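Long-range contact in penicillin-binding protein 1A (Mycobacterium tuberculosis, PDB 5CXW), which builds the cell wall, polymerising glycan strands from lipid intermediates and, through its penicillin-sensitive transpeptidase domain, cross-linking their peptides: residues Q110-P122 and G135-L147. Sequence-based numbering, arbitrary orientation. Where two conformers were deposited one is given.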
loop_
_atom_site.group_PDB
_atom_site.type_symbol
_atom_site.label_atom_id
_atom_site.label_comp_id
_atom_site.label_asym_id
_atom_site.label_seq_id
_atom_site.Cartn_x
_atom_site.Cartn_y
_atom_site.Cartn_z
ATOM N N GLN A 110 10.282 -18.947 -0.828
ATOM C CA GLN A 110 10.446 -20.280 -1.379
ATOM C C GLN A 110 11.781 -20.491 -2.020
ATOM O O GLN A 110 12.006 -21.478 -2.690
ATOM C CB GLN A 110 9.340 -20.578 -2.361
ATOM C CG GLN A 110 8.010 -20.691 -1.695
ATOM C CD GLN A 110 6.874 -21.109 -2.624
ATOM O OE1 GLN A 110 7.046 -21.788 -3.675
ATOM N NE2 GLN A 110 5.669 -20.764 -2.183
ATOM N N GLY A 111 12.663 -19.511 -1.912
ATOM C CA GLY A 111 14.005 -19.628 -2.444
ATOM C C GLY A 111 14.074 -19.374 -3.924
ATOM O O GLY A 111 14.929 -19.914 -4.627
ATOM N N ILE A 112 13.179 -18.510 -4.409
ATOM C CA ILE A 112 13.182 -18.008 -5.767
ATOM C C ILE A 112 13.619 -16.538 -5.637
ATOM O O ILE A 112 12.829 -15.682 -5.155
ATOM C CB ILE A 112 11.794 -18.132 -6.494
ATOM C CG1 ILE A 112 11.341 -19.595 -6.511
ATOM C CG2 ILE A 112 11.850 -17.576 -7.918
ATOM C CD1 ILE A 112 9.884 -19.791 -6.859
ATOM N N GLY A 113 14.828 -16.241 -6.086
ATOM C CA GLY A 113 15.396 -14.950 -5.791
ATOM C C GLY A 113 15.266 -13.926 -6.896
ATOM O O GLY A 113 14.694 -14.216 -7.976
ATOM N N LEU A 114 15.867 -12.755 -6.660
ATOM C CA LEU A 114 15.668 -11.612 -7.587
ATOM C C LEU A 114 16.179 -11.860 -8.982
ATOM O O LEU A 114 15.693 -11.260 -9.919
ATOM C CB LEU A 114 16.244 -10.321 -7.013
ATOM C CG LEU A 114 15.614 -9.793 -5.769
ATOM C CD1 LEU A 114 16.229 -8.458 -5.410
ATOM C CD2 LEU A 114 14.097 -9.690 -5.801
ATOM N N GLY A 115 17.146 -12.767 -9.132
ATOM C CA GLY A 115 17.708 -13.095 -10.421
ATOM C C GLY A 115 17.013 -14.203 -11.198
ATOM O O GLY A 115 17.475 -14.542 -12.306
ATOM N N TYR A 116 15.911 -14.737 -10.672
ATOM C CA TYR A 116 15.125 -15.765 -11.348
ATOM C C TYR A 116 14.594 -15.193 -12.664
ATOM O O TYR A 116 13.888 -14.182 -12.669
ATOM C CB TYR A 116 13.984 -16.268 -10.440
ATOM C CG TYR A 116 13.117 -17.286 -11.131
ATOM C CD1 TYR A 116 13.653 -18.457 -11.640
ATOM C CD2 TYR A 116 11.746 -17.054 -11.275
ATOM C CE1 TYR A 116 12.825 -19.397 -12.253
ATOM C CE2 TYR A 116 10.904 -18.018 -11.848
ATOM C CZ TYR A 116 11.443 -19.125 -12.375
ATOM O OH TYR A 116 10.542 -20.009 -12.977
ATOM N N GLN A 117 14.914 -15.854 -13.776
ATOM C CA GLN A 117 14.545 -15.347 -15.117
ATOM C C GLN A 117 13.205 -15.903 -15.514
ATOM O O GLN A 117 13.006 -17.139 -15.471
ATOM C CB GLN A 117 15.586 -15.836 -16.113
ATOM C CG GLN A 117 16.960 -15.255 -15.918
ATOM C CD GLN A 117 17.035 -13.844 -16.422
ATOM O OE1 GLN A 117 16.370 -13.475 -17.401
ATOM N NE2 GLN A 117 17.786 -13.005 -15.721
ATOM N N VAL A 118 12.313 -15.013 -15.951
ATOM C CA VAL A 118 10.933 -15.340 -16.308
ATOM C C VAL A 118 10.607 -14.835 -17.706
ATOM O O VAL A 118 11.055 -13.754 -18.091
ATOM C CB VAL A 118 9.938 -14.680 -15.336
ATOM C CG1 VAL A 118 8.530 -15.156 -15.624
ATOM C CG2 VAL A 118 10.315 -15.008 -13.914
ATOM N N ASP A 119 9.869 -15.635 -18.493
ATOM C CA ASP A 119 9.438 -15.205 -19.813
ATOM C C ASP A 119 8.357 -14.122 -19.655
ATOM O O ASP A 119 7.515 -14.256 -18.809
ATOM C CB ASP A 119 8.832 -16.412 -20.524
ATOM C CG ASP A 119 8.332 -16.090 -21.930
ATOM O OD1 ASP A 119 8.603 -15.071 -22.507
ATOM O OD2 ASP A 119 7.702 -16.988 -22.511
ATOM N N SER A 120 8.436 -13.032 -20.434
ATOM C CA SER A 120 7.429 -11.977 -20.372
ATOM C C SER A 120 6.419 -11.986 -21.503
ATOM O O SER A 120 5.626 -11.064 -21.636
ATOM C CB SER A 120 8.106 -10.595 -20.309
ATOM O OG SER A 120 8.786 -10.311 -21.461
ATOM N N SER A 121 6.466 -13.031 -22.327
ATOM C CA SER A 121 5.567 -13.074 -23.468
ATOM C C SER A 121 4.109 -13.207 -23.024
ATOM O O SER A 121 3.831 -13.666 -21.894
ATOM C CB SER A 121 5.924 -14.256 -24.368
ATOM O OG SER A 121 5.666 -15.490 -23.766
ATOM N N PRO A 122 3.169 -12.844 -23.899
ATOM C CA PRO A 122 1.777 -12.976 -23.514
ATOM C C PRO A 122 1.388 -14.442 -23.273
ATOM O O PRO A 122 1.974 -15.359 -23.894
ATOM C CB PRO A 122 1.004 -12.434 -24.674
ATOM C CG PRO A 122 1.978 -11.720 -25.570
ATOM C CD PRO A 122 3.351 -12.150 -25.189
ATOM N N GLY A 135 1.681 -3.724 -24.886
ATOM C CA GLY A 135 2.471 -4.893 -25.271
ATOM C C GLY A 135 3.951 -4.858 -24.908
ATOM O O GLY A 135 4.756 -5.551 -25.522
ATOM N N GLU A 136 4.304 -4.065 -23.917
ATOM C CA GLU A 136 5.667 -3.991 -23.361
ATOM C C GLU A 136 6.109 -5.390 -22.905
ATOM O O GLU A 136 5.289 -6.197 -22.466
ATOM C CB GLU A 136 5.669 -2.997 -22.150
ATOM C CG GLU A 136 7.002 -2.735 -21.413
ATOM C CD GLU A 136 7.774 -1.482 -21.895
ATOM O OE1 GLU A 136 7.390 -0.337 -21.530
ATOM O OE2 GLU A 136 8.804 -1.651 -22.606
ATOM N N GLY A 137 7.387 -5.703 -23.074
ATOM C CA GLY A 137 7.961 -6.898 -22.477
ATOM C C GLY A 137 9.456 -6.752 -22.354
ATOM O O GLY A 137 10.022 -5.720 -22.704
ATOM N N CYS A 138 10.116 -7.797 -21.904
ATOM C CA CYS A 138 11.561 -7.751 -21.756
ATOM C C CYS A 138 12.194 -8.965 -22.417
ATOM O O CYS A 138 13.357 -9.233 -22.179
ATOM C CB CYS A 138 11.877 -7.685 -20.277
ATOM S SG CYS A 138 11.419 -9.197 -19.389
ATOM N N GLY A 139 11.469 -9.672 -23.283
ATOM C CA GLY A 139 11.826 -11.036 -23.673
ATOM C C GLY A 139 11.786 -11.915 -22.423
ATOM O O GLY A 139 10.707 -12.147 -21.904
ATOM N N THR A 140 12.944 -12.359 -21.948
ATOM C CA THR A 140 13.061 -13.085 -20.664
ATOM C C THR A 140 13.950 -12.198 -19.786
ATOM O O THR A 140 14.987 -11.743 -20.240
ATOM C CB THR A 140 13.673 -14.475 -20.852
ATOM O OG1 THR A 140 12.765 -15.275 -21.595
ATOM C CG2 THR A 140 13.897 -15.193 -19.559
ATOM N N CYS A 141 13.499 -11.866 -18.578
ATOM C CA CYS A 141 14.287 -10.992 -17.642
ATOM C C CYS A 141 13.998 -11.437 -16.234
ATOM O O CYS A 141 13.043 -12.145 -16.014
ATOM C CB CYS A 141 13.981 -9.496 -17.781
ATOM S SG CYS A 141 12.295 -8.976 -17.444
ATOM N N ASN A 142 14.768 -10.959 -15.303
ATOM C CA ASN A 142 14.559 -11.358 -13.936
ATOM C C ASN A 142 13.341 -10.718 -13.284
ATOM O O ASN A 142 12.742 -9.751 -13.790
ATOM C CB ASN A 142 15.825 -11.257 -13.083
ATOM C CG ASN A 142 16.244 -9.828 -12.799
ATOM O OD1 ASN A 142 15.431 -8.978 -12.394
ATOM N ND2 ASN A 142 17.523 -9.541 -13.056
ATOM N N ILE A 143 12.948 -11.332 -12.182
ATOM C CA ILE A 143 11.751 -10.856 -11.481
ATOM C C ILE A 143 11.880 -9.467 -10.807
ATOM O O ILE A 143 10.866 -8.803 -10.572
ATOM C CB ILE A 143 11.205 -11.908 -10.519
ATOM C CG1 ILE A 143 12.164 -12.257 -9.401
ATOM C CG2 ILE A 143 10.766 -13.130 -11.289
ATOM C CD1 ILE A 143 11.552 -13.250 -8.378
ATOM N N ALA A 144 13.076 -9.003 -10.541
ATOM C CA ALA A 144 13.274 -7.614 -10.108
ATOM C C ALA A 144 13.005 -6.604 -11.247
ATOM O O ALA A 144 12.278 -5.596 -11.046
ATOM C CB ALA A 144 14.636 -7.415 -9.579
ATOM N N GLU A 145 13.541 -6.901 -12.425
ATOM C CA GLU A 145 13.306 -6.088 -13.610
ATOM C C GLU A 145 11.823 -6.111 -13.976
ATOM O O GLU A 145 11.249 -5.081 -14.304
ATOM C CB GLU A 145 14.203 -6.557 -14.748
ATOM C CG GLU A 145 14.016 -5.843 -16.081
ATOM C CD GLU A 145 14.741 -4.528 -16.225
ATOM O OE1 GLU A 145 14.572 -3.903 -17.294
ATOM O OE2 GLU A 145 15.488 -4.145 -15.311
ATOM N N ALA A 146 11.184 -7.288 -13.895
ATOM C CA ALA A 146 9.757 -7.379 -14.218
ATOM C C ALA A 146 8.901 -6.629 -13.200
ATOM O O ALA A 146 7.844 -6.190 -13.564
ATOM C CB ALA A 146 9.310 -8.839 -14.328
ATOM N N LEU A 147 9.375 -6.465 -11.968
ATOM C CA LEU A 147 8.600 -5.696 -10.991
ATOM C C LEU A 147 8.654 -4.202 -11.379
ATOM O O LEU A 147 7.629 -3.495 -11.384
ATOM C CB LEU A 147 9.113 -5.862 -9.568
ATOM C CG LEU A 147 8.260 -5.179 -8.481
ATOM C CD1 LEU A 147 6.899 -5.899 -8.240
ATOM C CD2 LEU A 147 9.059 -5.129 -7.206
HETATM O O HOH W 1 17.067 -9.723 -16.500
HETATM O O HOH W 2 17.833 -12.266 -19.440
HETATM O O HOH W 3 4.509 -9.032 -23.619
#
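V118 and C141 form the central, hydrogen-bonded pair of a two-stranded antiparallel ribbon in the transpeptidase domain, joining strand 117-119 to strand 140-142, which leads directly into helix 143-149. V118 N reaches C141 O at 3.0 Å in a nearly straight bond (173°), and C141 N answers to V118 O. Beyond the ribbon, S120 takes over. With chi1 at 66°, its OG sits between the backbone N and the carbonyl carbon, where it donates to G139 O at 2.7 Å and accepts from C138 N at 2.9 Å. S120 N also binds G139 O, nearly along the C=O axis, so one carbonyl is gripped by two donors from one residue. A hydroxyl suits this place because it can give and receive at once. G139 takes a positive phi, easy for glycine, as the chain bends between C138 and C141, whose SG atoms are bonded in a disulfide. G137 lies about 11 Å from the bound penicillin-derived ligand, away from the active site.

On the buried side, V118 packs on I143 CG2 in the conformer given, while I143 CD1 extends to G113 O and its side chain also touches L104 of helix 100-109. On the other face, the bent Q117 side chain lays OE1 over C141 CA; a water bridges OE1 and T140 O. N142 is the N-cap: its carbonyl oxygen OD1 accepts at 2.8 Å (167°) from E145 N, an N-H of the first helical turn that has no helical carbonyl to bind.

The two S120 donors on G139 O, the C138 N bond and the disulfide are consistent with a well-held turn, with the helix start tied to the ribbon by the I143 packing.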